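Local coordinates for Co-chaperone protein HscB, mitochondrial precursor (Homo sapiens, PDB 3BVO), which acts as a co-chaperone in mitochondrial iron-sulfur cluster assembly, forming an iron-sulfur transfer complex with ISCU and HSPA9, at residues 45-59 / 99-113. Residues are numbered along the deposited sequence; the frame is centred on the assembly and turned at random.
Sequences YFSLMDCNRSFRVDT and AYKTLLAPLSRGLYL. With SO4 (sulfate ion), chain D.
In the J domain, the short helix 45-48 and the loop after it pack into the elbow between helix 83-104 and helix 106-116, with Tyr45 and Phe46 entering as knobs. The Tyr45 ring lies between two partners: Ala99 CA sits over the centre of one face, 3.5 Å from the ring centroid, and Tyr112 makes an offset stack on the opposite face, the planes at 29°. Tyr112 also uses its hydroxyl, since Tyr45 N donates to Tyr112 OH at 3.1 Å. With a leucine in place of Tyr112, Tyr45 would probably lose its stacking partner and its backbone N-H the acceptor at the start of the short helix.

Next door, Phe46 takes Leu103 CD2 over one face, while its CE2 meets Leu113 CD1 at 3.5 Å and also touches the edge of the Tyr112 ring. Met49, present as selenomethionine, extends the packing, its CB 3.7 Å from Leu103 CD1.

Farther along, Arg109 holds the end of helix 83-104. Its CG is anti to the backbone N (chi1 -165°) and the chain bends at chi3, bringing NE to Leu103 O at 2.7 Å and NH1 to Leu104 O at 3.2 Å, both hydrogen bonds. The loop meets this guanidinium through Val57 CB over one face, opposite Pro106 CA; NH2 points at Phe55 O, modelled too close for that bond's length to be trusted. The Phe55 ring turns its edge to Pro106 O and Gly110 N and reaches helix 150-176 at Thr168, Val171 and Ser172, where Leu113 also touches Phe175; Met49 and Tyr100 meet helix 59-73 at Leu62.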
loop_
_atom_site.group_PDB
_atom_site.type_symbol
_atom_site.label_atom_id
_atom_site.label_comp_id
_atom_site.label_asym_id
_atom_site.label_seq_id
_atom_site.Cartn_x
_atom_site.Cartn_y
_atom_site.Cartn_z
ATOM N N TYR A 45 9.348 0.043 -1.266
ATOM C CA TYR A 45 8.494 1.220 -1.251
ATOM C C TYR A 45 8.755 2.181 -0.079
ATOM O O TYR A 45 8.671 3.395 -0.244
ATOM C CB TYR A 45 7.027 0.799 -1.275
ATOM C CG TYR A 45 6.522 0.224 -2.593
ATOM C CD1 TYR A 45 7.131 0.539 -3.811
ATOM C CD2 TYR A 45 5.397 -0.592 -2.618
ATOM C CE1 TYR A 45 6.643 0.041 -4.994
ATOM C CE2 TYR A 45 4.912 -1.096 -3.787
ATOM C CZ TYR A 45 5.529 -0.782 -4.976
ATOM O OH TYR A 45 5.021 -1.305 -6.148
ATOM N N PHE A 46 9.072 1.654 1.097
ATOM C CA PHE A 46 9.328 2.517 2.240
ATOM C C PHE A 46 10.544 3.399 1.994
ATOM O O PHE A 46 10.578 4.570 2.391
ATOM C CB PHE A 46 9.501 1.688 3.509
ATOM C CG PHE A 46 8.232 1.029 3.966
ATOM C CD1 PHE A 46 7.274 1.756 4.679
ATOM C CD2 PHE A 46 7.984 -0.310 3.672
ATOM C CE1 PHE A 46 6.094 1.162 5.087
ATOM C CE2 PHE A 46 6.804 -0.909 4.079
ATOM C CZ PHE A 46 5.853 -0.175 4.783
ATOM N N SER A 47 11.539 2.821 1.332
ATOM C CA SER A 47 12.751 3.536 0.984
ATOM C C SER A 47 12.434 4.605 -0.047
ATOM O O SER A 47 12.830 5.769 0.106
ATOM C CB SER A 47 13.806 2.568 0.445
ATOM O OG SER A 47 14.838 3.273 -0.224
ATOM N N LEU A 48 11.710 4.202 -1.088
ATOM C CA LEU A 48 11.362 5.111 -2.174
ATOM C C LEU A 48 10.518 6.250 -1.656
ATOM O O LEU A 48 10.590 7.343 -2.167
ATOM C CB LEU A 48 10.634 4.380 -3.313
ATOM C CG LEU A 48 10.162 5.193 -4.530
ATOM C CD1 LEU A 48 11.315 5.767 -5.292
ATOM C CD2 LEU A 48 9.315 4.361 -5.452
HETATM N N MSE A 49 9.728 5.996 -0.628
HETATM C CA MSE A 49 8.891 7.036 -0.070
HETATM C C MSE A 49 9.557 7.693 1.114
HETATM O O MSE A 49 8.938 8.496 1.813
HETATM C CB MSE A 49 7.525 6.472 0.296
HETATM C CG MSE A 49 6.661 6.186 -0.939
HETATM SE SE MSE A 49 6.215 7.831 -1.939
HETATM C CE MSE A 49 6.549 7.148 -3.717
ATOM N N ASP A 50 10.831 7.352 1.318
ATOM C CA ASP A 50 11.676 7.922 2.370
ATOM C C ASP A 50 11.081 7.847 3.778
ATOM O O ASP A 50 10.849 8.877 4.410
ATOM C CB ASP A 50 12.048 9.366 2.038
ATOM C CG ASP A 50 13.083 9.915 2.972
ATOM O OD1 ASP A 50 14.079 9.201 3.217
ATOM O OD2 ASP A 50 12.893 11.044 3.473
ATOM N N CYS A 51 10.835 6.629 4.257
ATOM C CA CYS A 51 10.392 6.407 5.644
ATOM C C CYS A 51 10.742 4.986 6.117
ATOM O O CYS A 51 11.099 4.127 5.301
ATOM C CB CYS A 51 8.897 6.715 5.799
ATOM S SG CYS A 51 7.822 5.868 4.605
ATOM N N ASN A 52 10.662 4.739 7.423
ATOM C CA ASN A 52 11.041 3.428 7.967
ATOM C C ASN A 52 10.052 2.320 7.613
ATOM O O ASN A 52 8.830 2.547 7.568
ATOM C CB ASN A 52 11.165 3.490 9.491
ATOM C CG ASN A 52 11.908 4.718 9.971
ATOM O OD1 ASN A 52 12.725 5.292 9.241
ATOM N ND2 ASN A 52 11.634 5.130 11.214
ATOM N N ARG A 53 10.569 1.117 7.379
ATOM C CA ARG A 53 9.707 -0.054 7.346
ATOM C C ARG A 53 8.910 -0.081 8.657
ATOM O O ARG A 53 9.453 -0.393 9.721
ATOM C CB ARG A 53 10.524 -1.324 7.200
ATOM C CG ARG A 53 11.244 -1.438 5.888
ATOM C CD ARG A 53 11.994 -2.746 5.811
ATOM N NE ARG A 53 12.563 -2.952 4.483
ATOM C CZ ARG A 53 13.003 -4.126 4.020
ATOM N NH1 ARG A 53 13.514 -4.206 2.787
ATOM N NH2 ARG A 53 12.931 -5.222 4.781
ATOM N N SER A 54 7.632 0.281 8.571
ATOM C CA SER A 54 6.771 0.374 9.740
ATOM C C SER A 54 5.315 0.379 9.295
ATOM O O SER A 54 4.997 0.961 8.262
ATOM C CB SER A 54 7.090 1.661 10.509
ATOM O OG SER A 54 6.265 1.812 11.657
ATOM N N PHE A 55 4.426 -0.258 10.056
ATOM C CA PHE A 55 2.997 -0.186 9.737
ATOM C C PHE A 55 2.498 1.244 9.911
ATOM O O PHE A 55 1.539 1.681 9.263
ATOM C CB PHE A 55 2.186 -1.117 10.631
ATOM C CG PHE A 55 0.715 -1.142 10.305
ATOM C CD1 PHE A 55 0.271 -1.587 9.054
ATOM C CD2 PHE A 55 -0.219 -0.738 11.240
ATOM C CE1 PHE A 55 -1.070 -1.617 8.731
ATOM C CE2 PHE A 55 -1.564 -0.773 10.931
ATOM C CZ PHE A 55 -1.988 -1.208 9.658
ATOM N N ARG A 56 3.175 1.948 10.812
ATOM C CA ARG A 56 2.908 3.321 11.135
ATOM C C ARG A 56 3.586 4.204 10.089
ATOM O O ARG A 56 4.781 4.070 9.837
ATOM C CB ARG A 56 3.435 3.576 12.544
ATOM C CG ARG A 56 3.839 4.989 12.860
ATOM C CD ARG A 56 4.304 5.077 14.315
ATOM N NE ARG A 56 5.493 4.264 14.623
ATOM C CZ ARG A 56 5.469 2.996 15.034
ATOM N NH1 ARG A 56 6.604 2.362 15.288
ATOM N NH2 ARG A 56 4.314 2.362 15.204
ATOM N N VAL A 57 2.802 5.096 9.481
ATOM C CA VAL A 57 3.241 5.928 8.357
ATOM C C VAL A 57 2.569 7.295 8.349
ATOM O O VAL A 57 1.356 7.393 8.292
ATOM C CB VAL A 57 2.941 5.227 7.020
ATOM C CG1 VAL A 57 2.915 6.226 5.867
ATOM C CG2 VAL A 57 3.968 4.154 6.767
ATOM N N ASP A 58 3.368 8.350 8.378
ATOM C CA ASP A 58 2.851 9.719 8.314
ATOM C C ASP A 58 2.374 10.108 6.896
ATOM O O ASP A 58 3.177 10.400 5.989
ATOM C CB ASP A 58 3.909 10.684 8.841
ATOM C CG ASP A 58 3.535 12.127 8.651
ATOM O OD1 ASP A 58 2.453 12.432 8.096
ATOM O OD2 ASP A 58 4.344 12.971 9.071
ATOM N N THR A 59 1.051 10.128 6.733
ATOM C CA THR A 59 0.423 10.303 5.420
ATOM C C THR A 59 0.522 11.720 4.859
ATOM O O THR A 59 0.414 11.911 3.646
ATOM C CB THR A 59 -1.046 9.818 5.404
ATOM O OG1 THR A 59 -1.799 10.562 6.353
ATOM C CG2 THR A 59 -1.128 8.356 5.759
ATOM N N ALA A 99 4.104 2.605 -4.996
ATOM C CA ALA A 99 4.515 2.899 -3.638
ATOM C C ALA A 99 3.484 3.799 -2.925
ATOM O O ALA A 99 2.901 3.423 -1.901
ATOM C CB ALA A 99 5.889 3.542 -3.650
ATOM N N TYR A 100 3.226 4.969 -3.479
ATOM C CA TYR A 100 2.336 5.870 -2.799
ATOM C C TYR A 100 0.991 5.212 -2.430
ATOM O O TYR A 100 0.642 5.143 -1.242
ATOM C CB TYR A 100 2.109 7.134 -3.608
ATOM C CG TYR A 100 1.131 8.049 -2.941
ATOM C CD1 TYR A 100 1.412 8.593 -1.678
ATOM C CD2 TYR A 100 -0.086 8.363 -3.547
ATOM C CE1 TYR A 100 0.514 9.447 -1.037
ATOM C CE2 TYR A 100 -1.002 9.225 -2.913
ATOM C CZ TYR A 100 -0.688 9.761 -1.660
ATOM O OH TYR A 100 -1.562 10.606 -1.027
ATOM N N LYS A 101 0.251 4.734 -3.438
ATOM C CA LYS A 101 -1.025 4.040 -3.216
ATOM C C LYS A 101 -0.883 2.917 -2.177
ATOM O O LYS A 101 -1.672 2.843 -1.236
ATOM C CB LYS A 101 -1.611 3.495 -4.532
ATOM C CG LYS A 101 -1.717 4.536 -5.658
ATOM C CD LYS A 101 -2.761 4.186 -6.727
ATOM C CE LYS A 101 -4.196 4.540 -6.265
ATOM N NZ LYS A 101 -5.208 4.565 -7.382
ATOM N N THR A 102 0.141 2.078 -2.341
ATOM C CA THR A 102 0.405 0.963 -1.446
ATOM C C THR A 102 0.580 1.400 0.013
ATOM O O THR A 102 -0.017 0.814 0.924
ATOM C CB THR A 102 1.663 0.204 -1.878
ATOM O OG1 THR A 102 1.539 -0.166 -3.250
ATOM C CG2 THR A 102 1.884 -1.047 -1.028
ATOM N N LEU A 103 1.403 2.413 0.245
ATOM C CA LEU A 103 1.677 2.816 1.617
ATOM C C LEU A 103 0.557 3.652 2.247
ATOM O O LEU A 103 0.424 3.665 3.477
ATOM C CB LEU A 103 3.004 3.564 1.718
ATOM C CG LEU A 103 4.263 2.870 1.227
ATOM C CD1 LEU A 103 5.446 3.733 1.595
ATOM C CD2 LEU A 103 4.394 1.501 1.833
ATOM N N LEU A 104 -0.234 4.335 1.414
ATOM C CA LEU A 104 -1.300 5.225 1.897
ATOM C C LEU A 104 -2.394 4.450 2.599
ATOM O O LEU A 104 -2.845 4.851 3.662
ATOM C CB LEU A 104 -1.909 6.028 0.752
ATOM C CG LEU A 104 -2.833 7.213 1.074
ATOM C CD1 LEU A 104 -2.104 8.326 1.824
ATOM C CD2 LEU A 104 -3.462 7.757 -0.218
ATOM N N ALA A 105 -2.804 3.334 1.997
ATOM C CA ALA A 105 -3.846 2.468 2.553
ATOM C C ALA A 105 -3.281 1.553 3.625
ATOM O O ALA A 105 -2.449 0.684 3.320
ATOM C CB ALA A 105 -4.496 1.633 1.443
ATOM N N PRO A 106 -3.762 1.692 4.874
ATOM C CA PRO A 106 -3.282 0.802 5.942
ATOM C C PRO A 106 -3.297 -0.671 5.528
ATOM O O PRO A 106 -2.352 -1.389 5.827
ATOM C CB PRO A 106 -4.278 1.037 7.077
ATOM C CG PRO A 106 -4.783 2.398 6.858
ATOM C CD PRO A 106 -4.790 2.623 5.360
ATOM N N LEU A 107 -4.347 -1.101 4.826
ATOM C CA LEU A 107 -4.464 -2.499 4.428
ATOM C C LEU A 107 -3.323 -2.924 3.521
ATOM O O LEU A 107 -2.601 -3.875 3.853
ATOM C CB LEU A 107 -5.818 -2.802 3.779
ATOM C CG LEU A 107 -6.122 -4.256 3.387
ATOM C CD1 LEU A 107 -6.050 -5.213 4.571
ATOM C CD2 LEU A 107 -7.472 -4.357 2.731
ATOM N N SER A 108 -3.147 -2.229 2.395
ATOM C CA SER A 108 -2.098 -2.607 1.438
ATOM C C SER A 108 -0.735 -2.454 2.065
ATOM O O SER A 108 0.182 -3.207 1.757
ATOM C CB SER A 108 -2.161 -1.767 0.179
ATOM O OG SER A 108 -2.302 -0.407 0.527
ATOM N N ARG A 109 -0.608 -1.480 2.955
ATOM C CA ARG A 109 0.610 -1.306 3.714
ATOM C C ARG A 109 0.926 -2.552 4.553
ATOM O O ARG A 109 2.000 -3.137 4.430
ATOM C CB ARG A 109 0.468 -0.101 4.610
ATOM C CG ARG A 109 1.752 0.386 5.178
ATOM C CD ARG A 109 1.477 1.386 6.243
ATOM N NE ARG A 109 0.426 2.325 5.852
ATOM C CZ ARG A 109 -0.265 3.053 6.720
ATOM N NH1 ARG A 109 -1.204 3.886 6.296
ATOM N NH2 ARG A 109 -0.016 2.939 8.015
ATOM N N GLY A 110 -0.009 -2.965 5.399
ATOM C CA GLY A 110 0.123 -4.234 6.110
ATOM C C GLY A 110 0.568 -5.396 5.211
ATOM O O GLY A 110 1.570 -6.068 5.491
ATOM N N LEU A 111 -0.153 -5.637 4.121
ATOM C CA LEU A 111 0.196 -6.760 3.260
ATOM C C LEU A 111 1.565 -6.607 2.623
ATOM O O LEU A 111 2.286 -7.594 2.470
ATOM C CB LEU A 111 -0.856 -6.976 2.184
ATOM C CG LEU A 111 -2.221 -7.343 2.748
ATOM C CD1 LEU A 111 -3.284 -7.301 1.653
ATOM C CD2 LEU A 111 -2.165 -8.696 3.461
ATOM N N TYR A 112 1.926 -5.377 2.255
ATOM C CA TYR A 112 3.239 -5.127 1.661
ATOM C C TYR A 112 4.333 -5.322 2.688
ATOM O O TYR A 112 5.405 -5.849 2.392
ATOM C CB TYR A 112 3.335 -3.733 1.052
ATOM C CG TYR A 112 4.660 -3.483 0.364
ATOM C CD1 TYR A 112 5.008 -4.186 -0.798
ATOM C CD2 TYR A 112 5.568 -2.555 0.876
ATOM C CE1 TYR A 112 6.206 -3.965 -1.428
ATOM C CE2 TYR A 112 6.795 -2.332 0.254
ATOM C CZ TYR A 112 7.102 -3.039 -0.900
ATOM O OH TYR A 112 8.298 -2.827 -1.535
ATOM N N LEU A 113 4.045 -4.914 3.912
ATOM C CA LEU A 113 5.006 -5.071 4.980
ATOM C C LEU A 113 5.353 -6.546 5.219
ATOM O O LEU A 113 6.493 -6.864 5.558
ATOM C CB LEU A 113 4.481 -4.405 6.240
ATOM C CG LEU A 113 5.491 -4.064 7.322
ATOM C CD1 LEU A 113 6.516 -3.107 6.803
ATOM C CD2 LEU A 113 4.745 -3.446 8.466
HETATM S S SO4 D . 5.949 -1.014 13.579
HETATM O O1 SO4 D . 6.752 0.206 13.578
HETATM O O2 SO4 D . 6.709 -2.073 14.236
HETATM O O3 SO4 D . 4.685 -0.801 14.294
HETATM O O4 SO4 D . 5.665 -1.387 12.197
#